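Local coordinates for protein cysteine protease S273R (PDB 6LJ9) that is a viral cysteine protease that probably matures the pp220 and pp62 polyprotein precursors into core-shell proteins and dampens host innate immune signalling, at residues B[33-36]-B[37-41]; B[68-71]-B[72-76]. One frame throughout, in Å; residues are numbered along the deposited sequence.

Contact 1 (B[33-36]-B[37-41])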
loop_
_atom_site.group_PDB
_atom_site.type_symbol
_atom_site.label_atom_id
_atom_site.label_comp_id
_atom_site.label_asym_id
_atom_site.label_seq_id
_atom_site.Cartn_x
_atom_site.Cartn_y
_atom_site.Cartn_z
ATOM N N LEU B 33 -8.439 -21.042 -26.763
ATOM C CA LEU B 33 -7.554 -22.182 -26.542
ATOM C C LEU B 33 -8.195 -23.256 -25.670
ATOM O O LEU B 33 -7.479 -24.048 -25.048
ATOM C CB LEU B 33 -6.233 -21.722 -25.922
ATOM C CG LEU B 33 -5.460 -20.657 -26.699
ATOM C CD1 LEU B 33 -4.177 -20.280 -25.974
ATOM C CD2 LEU B 33 -5.160 -21.143 -28.107
ATOM N N THR B 34 -9.527 -23.304 -25.613
ATOM C CA THR B 34 -10.199 -24.301 -24.785
ATOM C C THR B 34 -9.936 -25.718 -25.281
ATOM O O THR B 34 -9.999 -26.671 -24.496
ATOM C CB THR B 34 -11.701 -24.026 -24.749
ATOM O OG1 THR B 34 -12.365 -25.067 -24.020
ATOM C CG2 THR B 34 -12.258 -23.967 -26.161
ATOM N N SER B 35 -9.643 -25.879 -26.574
ATOM C CA SER B 35 -9.336 -27.202 -27.105
ATOM C C SER B 35 -8.003 -27.714 -26.572
ATOM O O SER B 35 -7.895 -28.879 -26.171
ATOM C CB SER B 35 -9.321 -27.165 -28.632
ATOM O OG SER B 35 -8.848 -28.390 -29.165
ATOM N N PHE B 36 -6.978 -26.859 -26.559
ATOM C CA PHE B 36 -5.664 -27.287 -26.092
ATOM C C PHE B 36 -5.616 -27.410 -24.574
ATOM O O PHE B 36 -4.911 -28.279 -24.046
ATOM C CB PHE B 36 -4.588 -26.313 -26.572
ATOM C CG PHE B 36 -4.333 -26.365 -28.052
ATOM C CD1 PHE B 36 -3.533 -27.358 -28.593
ATOM C CD2 PHE B 36 -4.879 -25.415 -28.898
ATOM C CE1 PHE B 36 -3.290 -27.407 -29.951
ATOM C CE2 PHE B 36 -4.640 -25.458 -30.257
ATOM C CZ PHE B 36 -3.844 -26.457 -30.785
ATOM N N LEU B 37 -6.354 -26.559 -23.860
ATOM C CA LEU B 37 -6.266 -26.543 -22.403
ATOM C C LEU B 37 -6.842 -27.808 -21.778
ATOM O O LEU B 37 -6.340 -28.268 -20.746
ATOM C CB LEU B 37 -6.977 -25.309 -21.848
ATOM C CG LEU B 37 -6.263 -23.969 -22.040
ATOM C CD1 LEU B 37 -7.191 -22.820 -21.690
ATOM C CD2 LEU B 37 -4.997 -23.913 -21.199
ATOM N N GLN B 38 -7.885 -28.382 -22.377
ATOM C CA GLN B 38 -8.533 -29.551 -21.793
ATOM C C GLN B 38 -7.844 -30.861 -22.152
ATOM O O GLN B 38 -8.218 -31.906 -21.608
ATOM C CB GLN B 38 -10.003 -29.599 -22.217
ATOM C CG GLN B 38 -10.782 -28.347 -21.839
ATOM C CD GLN B 38 -12.279 -28.576 -21.799
ATOM O OE1 GLN B 38 -12.752 -29.558 -21.227
ATOM N NE2 GLN B 38 -13.034 -27.669 -22.408
ATOM N N LYS B 39 -6.855 -30.835 -23.042
ATOM C CA LYS B 39 -6.023 -31.990 -23.355
ATOM C C LYS B 39 -4.557 -31.676 -23.078
ATOM O O LYS B 39 -3.655 -32.126 -23.789
ATOM C CB LYS B 39 -6.227 -32.435 -24.802
ATOM C CG LYS B 39 -5.902 -31.369 -25.837
ATOM C CD LYS B 39 -6.347 -31.791 -27.226
ATOM C CE LYS B 39 -6.056 -30.704 -28.246
ATOM N NZ LYS B 39 -6.779 -30.943 -29.524
ATOM N N LYS B 40 -4.309 -30.900 -22.018
ATOM C CA LYS B 40 -2.960 -30.426 -21.726
ATOM C C LYS B 40 -2.017 -31.563 -21.350
ATOM O O LYS B 40 -0.808 -31.460 -21.583
ATOM C CB LYS B 40 -3.007 -29.381 -20.609
ATOM C CG LYS B 40 -3.588 -29.888 -19.298
ATOM C CD LYS B 40 -3.864 -28.737 -18.344
ATOM C CE LYS B 40 -4.203 -29.245 -16.956
ATOM N NZ LYS B 40 -5.310 -30.237 -16.991
ATOM N N GLU B 41 -2.541 -32.644 -20.769
ATOM C CA GLU B 41 -1.687 -33.780 -20.436
ATOM C C GLU B 41 -1.141 -34.443 -21.694
ATOM O O GLU B 41 0.016 -34.880 -21.722
ATOM C CB GLU B 41 -2.455 -34.797 -19.590
ATOM C CG GLU B 41 -3.027 -34.247 -18.292
ATOM C CD GLU B 41 -4.435 -33.701 -18.455
ATOM O OE1 GLU B 41 -4.802 -33.319 -19.586
ATOM O OE2 GLU B 41 -5.179 -33.663 -17.452
#

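Contact 2 (B[68-71]-B[72-76])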
loop_
_atom_site.group_PDB
_atom_site.type_symbol
_atom_site.label_atom_id
_atom_site.label_comp_id
_atom_site.label_asym_id
_atom_site.label_seq_id
_atom_site.Cartn_x
_atom_site.Cartn_y
_atom_site.Cartn_z
ATOM N N LEU B 68 0.424 -14.451 -27.230
ATOM C CA LEU B 68 0.724 -15.279 -26.067
ATOM C C LEU B 68 1.882 -14.714 -25.255
ATOM O O LEU B 68 1.939 -14.921 -24.037
ATOM C CB LEU B 68 1.040 -16.711 -26.498
ATOM C CG LEU B 68 -0.096 -17.525 -27.115
ATOM C CD1 LEU B 68 0.322 -18.977 -27.290
ATOM C CD2 LEU B 68 -1.353 -17.422 -26.267
ATOM N N SER B 69 2.811 -14.009 -25.905
ATOM C CA SER B 69 3.947 -13.444 -25.182
ATOM C C SER B 69 3.495 -12.386 -24.184
ATOM O O SER B 69 4.063 -12.270 -23.092
ATOM C CB SER B 69 4.959 -12.856 -26.166
ATOM O OG SER B 69 5.472 -13.851 -27.034
ATOM N N LYS B 70 2.473 -11.605 -24.540
ATOM C CA LYS B 70 1.953 -10.613 -23.604
ATOM C C LYS B 70 1.178 -11.270 -22.471
ATOM O O LYS B 70 1.117 -10.723 -21.364
ATOM C CB LYS B 70 1.072 -9.603 -24.339
ATOM C CG LYS B 70 0.775 -8.350 -23.533
ATOM C CD LYS B 70 0.316 -7.209 -24.425
ATOM C CE LYS B 70 0.273 -5.900 -23.654
ATOM N NZ LYS B 70 1.594 -5.585 -23.043
ATOM N N GLU B 71 0.580 -12.436 -22.724
ATOM C CA GLU B 71 -0.103 -13.162 -21.660
ATOM C C GLU B 71 0.890 -13.664 -20.620
ATOM O O GLU B 71 0.608 -13.637 -19.415
ATOM C CB GLU B 71 -0.899 -14.328 -22.250
ATOM C CG GLU B 71 -2.010 -14.853 -21.357
ATOM C CD GLU B 71 -3.322 -14.122 -21.567
ATOM O OE1 GLU B 71 -3.323 -13.089 -22.269
ATOM O OE2 GLU B 71 -4.354 -14.586 -21.040
ATOM N N LEU B 72 2.063 -14.118 -21.068
ATOM C CA LEU B 72 3.083 -14.600 -20.144
ATOM C C LEU B 72 3.702 -13.466 -19.338
ATOM O O LEU B 72 4.058 -13.661 -18.170
ATOM C CB LEU B 72 4.170 -15.352 -20.912
ATOM C CG LEU B 72 3.838 -16.756 -21.418
ATOM C CD1 LEU B 72 4.873 -17.205 -22.433
ATOM C CD2 LEU B 72 3.774 -17.734 -20.254
ATOM N N GLU B 73 3.838 -12.278 -19.932
ATOM C CA GLU B 73 4.504 -11.178 -19.242
ATOM C C GLU B 73 3.570 -10.428 -18.301
ATOM O O GLU B 73 4.040 -9.818 -17.334
ATOM C CB GLU B 73 5.103 -10.198 -20.251
ATOM C CG GLU B 73 6.162 -10.794 -21.162
ATOM C CD GLU B 73 6.946 -9.734 -21.913
ATOM O OE1 GLU B 73 8.089 -9.438 -21.505
ATOM O OE2 GLU B 73 6.415 -9.190 -22.905
ATOM N N THR B 74 2.260 -10.455 -18.556
ATOM C CA THR B 74 1.322 -9.634 -17.803
ATOM C C THR B 74 0.434 -10.411 -16.842
ATOM O O THR B 74 -0.039 -9.826 -15.864
ATOM C CB THR B 74 0.422 -8.837 -18.758
ATOM O OG1 THR B 74 -0.322 -9.742 -19.584
ATOM C CG2 THR B 74 1.258 -7.922 -19.641
ATOM N N ARG B 75 0.194 -11.699 -17.087
ATOM C CA ARG B 75 -0.718 -12.474 -16.259
ATOM C C ARG B 75 -0.074 -13.686 -15.601
ATOM O O ARG B 75 -0.765 -14.423 -14.891
ATOM C CB ARG B 75 -1.930 -12.927 -17.085
ATOM C CG ARG B 75 -2.764 -11.781 -17.633
ATOM C CD ARG B 75 -4.049 -12.287 -18.264
ATOM N NE ARG B 75 -4.913 -12.950 -17.292
ATOM C CZ ARG B 75 -5.886 -12.344 -16.620
ATOM N NH1 ARG B 75 -6.126 -11.055 -16.814
ATOM N NH2 ARG B 75 -6.622 -13.029 -15.754
ATOM N N PHE B 76 1.219 -13.915 -15.812
ATOM C CA PHE B 76 1.931 -15.011 -15.176
ATOM C C PHE B 76 3.139 -14.474 -14.423
ATOM O O PHE B 76 3.612 -13.361 -14.673
ATOM C CB PHE B 76 2.390 -16.057 -16.201
ATOM C CG PHE B 76 1.276 -16.896 -16.758
ATOM C CD1 PHE B 76 0.519 -16.445 -17.826
ATOM C CD2 PHE B 76 0.994 -18.141 -16.220
ATOM C CE1 PHE B 76 -0.503 -17.216 -18.345
ATOM C CE2 PHE B 76 -0.026 -18.918 -16.734
ATOM C CZ PHE B 76 -0.777 -18.454 -17.799
#

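Contact 1 (B[33-36]-B[37-41])
T34 and Q38, one helical turn apart, run side by side and are joined at their polar ends. Q38 NE2 donates to T34 OG1 over 3.1 Å, with an N-H...O angle of 161°, and the hydroxyl oxygen lies in the plane of the amide. T34 meets it halfway because OG1 is turned anti to the backbone N (chi1 176°), while Q38 CG passes 3.2 Å from T34 O on its way out. A second, looser link of the same spacing joins S35 and K39: K39 NZ reaches S35 OG at 3.3 Å, a weak hydrogen bond. K39 gets there with CG between its own N and carbonyl carbon (chi1 59°) and the rest of the chain extended, so that its methylenes run close past S35 O.

The backbone bonds belong to the short helix 34-37 and the turn that follows it. L33, at the N-cap position, accepts from L37 N through its carbonyl O at 3.0 Å. After that the bonds are longer: Q38 N to T34 O is weak, and K39 N goes back three residues instead of four, as in a single tight turn, to F36 O, also weakly at 3.4 Å.

Apolar contact is sparse within the turn itself. L37 CG and CD1 lie against L33 O, and the two leucine side chains come no nearer than 4.5 Å, CB of L33 to CD1 of L37. Both also pack outside the turn, L33 on V57 and Y60 of helix 55-64 and L37 on L25 and V51. The F36 ring meets Y60 edge-to-face, and K39 CE approaches it obliquely.

Contact 2 (B[68-71]-B[72-76])
E71 and R75 lie alongside each other on the packed side of helix 68-75. Their closest side-chain approach is R75 CD to E71 OE2, 3.6 Å, with the carboxylate and guanidinium planes 34° apart. R75 NE is 4.1 Å from E71 OE2, but that oxygen lies well out of the guanidinium plane and no N-H points at it, leaving at most a general attraction of opposite charges. Each polar end is held elsewhere: E71 OE2 accepts from S26 N, and R75 NE donates to C24 O. E71 bends at chi2 (88°), which swings the carboxylate over beside R75. One residue on, F76 brings its ring edge to the backbone, CD1 standing 3.2 Å from E71 O in the plane of the ring, while E71 O also accepts from R75 N at 3.1 Å.

The other side is looser. S69, K70 and E73 are exposed; the methylenes of E73 pass S69 O, and K70 NZ and E73 OE2 stay 6.0 Å apart. T74 turns its hydroxyl back between its own N and carbonyl carbon (chi1 60°), toward K70 O, which also accepts a weak bond from T74 N. T74 OG1 to K70 O is modelled very short, at 2.5 Å, so its exact length is doubtful. A hydroxyl bonded to the carbonyl four residues back is a common feature of serine and threonine in alpha-helices.

In the fold
Contacts 1 and 2 follow each other along the chain, their centres about 18 Å apart, and both lean on helix 55-64: L33 and L68 each pack on V57, and L33 CD1 touches L68 CD2 at 4.0 Å. Contact 1 is a surface turn, about 31 Å from the centre of the chain, where polar side-chain ends bond to one another within the turn. Contact 2, about 17 Å from that centre, is partly buried; its charged side chains instead bond to backbone atoms of the 24-26 region, where C24 is disulfide-linked to C14, and F76 and L72 touch R271 of strand 270-271. Both lie away from the active site.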